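Local coordinates for protein DNA photolyase (Agrobacterium tumefaciens, PDB 4U63) that probably repairs cyclobutane pyrimidine dimers in UV-damaged DNA with light, using a flavin cofactor and a methenyltetrahydrofolate antenna, at residues Glu315-Trp318 with Phe322-Phe325. Sequence-based numbering, arbitrary orientation.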
ATOM      1  N   GLU A 315       7.720  14.187   1.903  0.50 23.09           N
ATOM      2  CA  GLU A 315       7.600  15.616   2.266  0.50 28.16           C
ATOM      3  C   GLU A 315       8.500  16.596   1.495  0.50 25.97           C
ATOM      4  O   GLU A 315       8.137  17.767   1.358  0.50 28.39           O
ATOM      5  CB  GLU A 315       7.837  15.785   3.771  0.50 33.22           C
ATOM      6  CG  GLU A 315       7.849  17.233   4.245  0.50 41.73           C
ATOM      7  CD  GLU A 315       6.628  18.021   3.804  0.50 45.61           C
ATOM      8  OE1 GLU A 315       5.493  17.500   3.901  0.50 39.17           O
ATOM      9  OE2 GLU A 315       6.808  19.176   3.363  0.50 46.29           O
ATOM     10  N   LYS A 316       9.659  16.148   1.008  1.00 24.96           N
ATOM     11  CA  LYS A 316      10.567  17.027   0.252  1.00 24.51           C
ATOM     12  C   LYS A 316      10.751  16.529  -1.171  1.00 21.53           C
ATOM     13  O   LYS A 316      10.772  15.322  -1.410  1.00 21.35           O
ATOM     14  CB  LYS A 316      11.932  17.118   0.937  1.00 27.80           C
ATOM     15  CG  LYS A 316      11.915  17.801   2.295  1.00 31.17           C
ATOM     16  CD  LYS A 316      13.330  18.195   2.700  1.00 38.38           C
ATOM     17  CE  LYS A 316      13.362  18.895   4.047  1.00 48.01           C
ATOM     18  NZ  LYS A 316      14.755  19.021   4.560  1.00 56.63           N
ATOM     19  N   ASN A 317      10.884  17.459  -2.116  1.00 21.55           N
ATOM     20  CA  ASN A 317      11.124  17.089  -3.504  1.00 21.57           C
ATOM     21  C   ASN A 317      12.444  16.334  -3.620  1.00 19.68           C
ATOM     22  O   ASN A 317      13.476  16.771  -3.087  1.00 22.38           O
ATOM     23  CB  ASN A 317      11.180  18.313  -4.420  1.00 23.97           C
ATOM     24  CG  ASN A 317       9.868  19.085  -4.460  1.00 23.71           C
ATOM     25  OD1 ASN A 317       8.815  18.510  -4.702  1.00 24.81           O
ATOM     26  ND2 ASN A 317       9.930  20.377  -4.225  1.00 23.65           N
ATOM     27  N   TRP A 318      12.419  15.206  -4.318  1.00 20.79           N
ATOM     28  CA  TRP A 318      13.666  14.499  -4.644  1.00 21.57           C
ATOM     29  C   TRP A 318      14.607  15.425  -5.442  1.00 22.62           C
ATOM     30  O   TRP A 318      15.820  15.470  -5.192  1.00 23.19           O
ATOM     31  CB  TRP A 318      13.357  13.220  -5.417  1.00 21.12           C
ATOM     32  CG  TRP A 318      14.552  12.439  -5.851  1.00 22.14           C
ATOM     33  CD1 TRP A 318      15.406  12.736  -6.878  1.00 23.99           C
ATOM     34  CD2 TRP A 318      15.012  11.216  -5.289  1.00 20.22           C
ATOM     35  NE1 TRP A 318      16.384  11.776  -6.977  1.00 22.68           N
ATOM     36  CE2 TRP A 318      16.169  10.831  -6.011  1.00 22.13           C
ATOM     37  CE3 TRP A 318      14.575  10.410  -4.232  1.00 19.94           C
ATOM     38  CZ2 TRP A 318      16.885   9.667  -5.716  1.00 23.40           C
ATOM     39  CZ3 TRP A 318      15.293   9.242  -3.934  1.00 20.43           C
ATOM     40  CH2 TRP A 318      16.438   8.887  -4.677  1.00 22.30           C
ATOM     41  N   PHE A 322      12.517  21.811  -7.937  1.00 25.16           N
ATOM     42  CA  PHE A 322      11.075  22.047  -7.801  1.00 26.64           C
ATOM     43  C   PHE A 322      10.654  22.772  -6.529  1.00 26.18           C
ATOM     44  O   PHE A 322       9.474  23.072  -6.366  1.00 28.34           O
ATOM     45  CB  PHE A 322      10.309  20.725  -7.904  1.00 26.28           C
ATOM     46  CG  PHE A 322      10.206  20.204  -9.303  1.00 28.18           C
ATOM     47  CD1 PHE A 322       9.392  20.842 -10.235  1.00 28.43           C
ATOM     48  CD2 PHE A 322      10.911  19.081  -9.695  1.00 30.79           C
ATOM     49  CE1 PHE A 322       9.289  20.366 -11.530  1.00 31.42           C
ATOM     50  CE2 PHE A 322      10.814  18.597 -10.994  1.00 31.56           C
ATOM     51  CZ  PHE A 322      10.003  19.236 -11.913  1.00 28.61           C
ATOM     52  N   ASP A 323      11.592  23.073  -5.634  1.00 25.97           N
ATOM     53  CA  ASP A 323      11.239  23.673  -4.344  1.00 22.06           C
ATOM     54  C   ASP A 323      10.540  25.013  -4.489  1.00 28.94           C
ATOM     55  O   ASP A 323       9.634  25.329  -3.713  1.00 30.71           O
ATOM     56  CB  ASP A 323      12.472  23.863  -3.463  1.00 29.22           C
ATOM     57  CG  ASP A 323      12.972  22.570  -2.869  1.00 28.15           C
ATOM     58  OD1 ASP A 323      12.392  21.496  -3.134  1.00 27.61           O
ATOM     59  OD2 ASP A 323      13.957  22.638  -2.123  1.00 29.97           O
ATOM     60  N   ALA A 324      10.946  25.783  -5.484  1.00 28.50           N
ATOM     61  CA  ALA A 324      10.375  27.106  -5.694  1.00 33.04           C
ATOM     62  C   ALA A 324       9.140  27.100  -6.594  1.00 33.14           C
ATOM     63  O   ALA A 324       8.630  28.164  -6.928  1.00 31.87           O
ATOM     64  CB  ALA A 324      11.430  28.042  -6.261  1.00 29.75           C
ATOM     65  N   PHE A 325       8.654  25.919  -6.981  1.00 30.50           N
ATOM     66  CA  PHE A 325       7.467  25.822  -7.824  1.00 31.17           C
ATOM     67  C   PHE A 325       6.297  26.504  -7.124  1.00 29.47           C
ATOM     68  O   PHE A 325       6.092  26.295  -5.930  1.00 31.88           O
ATOM     69  CB  PHE A 325       7.131  24.362  -8.119  1.00 28.85           C
ATOM     70  CG  PHE A 325       6.290  24.182  -9.332  1.00 29.61           C
ATOM     71  CD1 PHE A 325       4.915  24.314  -9.263  1.00 31.02           C
ATOM     72  CD2 PHE A 325       6.874  23.889 -10.551  1.00 32.95           C
ATOM     73  CE1 PHE A 325       4.136  24.152 -10.395  1.00 34.40           C
ATOM     74  CE2 PHE A 325       6.105  23.722 -11.686  1.00 32.89           C
ATOM     75  CZ  PHE A 325       4.735  23.859 -11.611  1.00 32.25           C
TER
HETATM   76  O   HOH W   1      10.840  20.209  -1.051  1.00 28.95           O
HETATM   77  O   HOH W   2       7.160  21.312  -4.763  1.00 37.62           O
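N317 reaches across the loop to D323, its ND2 donating to OD1 of the carboxylate over 2.9 Å, with an N-H...O angle of 163°. OD1 lies close to the amide plane of N317 and accepts the N-H through its anti lone pair, the one turned away from OD2. The two side chains run past each other in opposite directions, and amide and carboxylate planes are 34° apart. In D323, CG stands anti to the carbonyl carbon (chi1 -75°), which sets the carboxylate beside its own backbone N and brings OD1 up to the amide of N317. Water 1 ties the same oxygen to the main chain of N317: it accepts from N317 N at 2.9 Å and donates to D323 OD1, so OD1 receives two bonds. Both segments belong to the long connection between helices 287-309 and 331-338 in the FAD-binding domain; F322 to F325 form a type I beta turn, closed by F325 N to F322 O at 3.0 Å, and the amide docks on the start of this turn. ND2 of N317 comes to 3.7 Å from F322 CB, and N317 CG is nearly as close to the same methylene; the phenyl ring turns off from N317 and rests on S409. F325 CD2 meets the edge of this ring in its plane. At the other end of the carboxamide, N317 OD1 accepts a hydrogen bond from the indole NE1 of W380, which, with the D323 bond, fixes the flip of the buried amide. Water 2 accepts from ND2 at 3.0 Å.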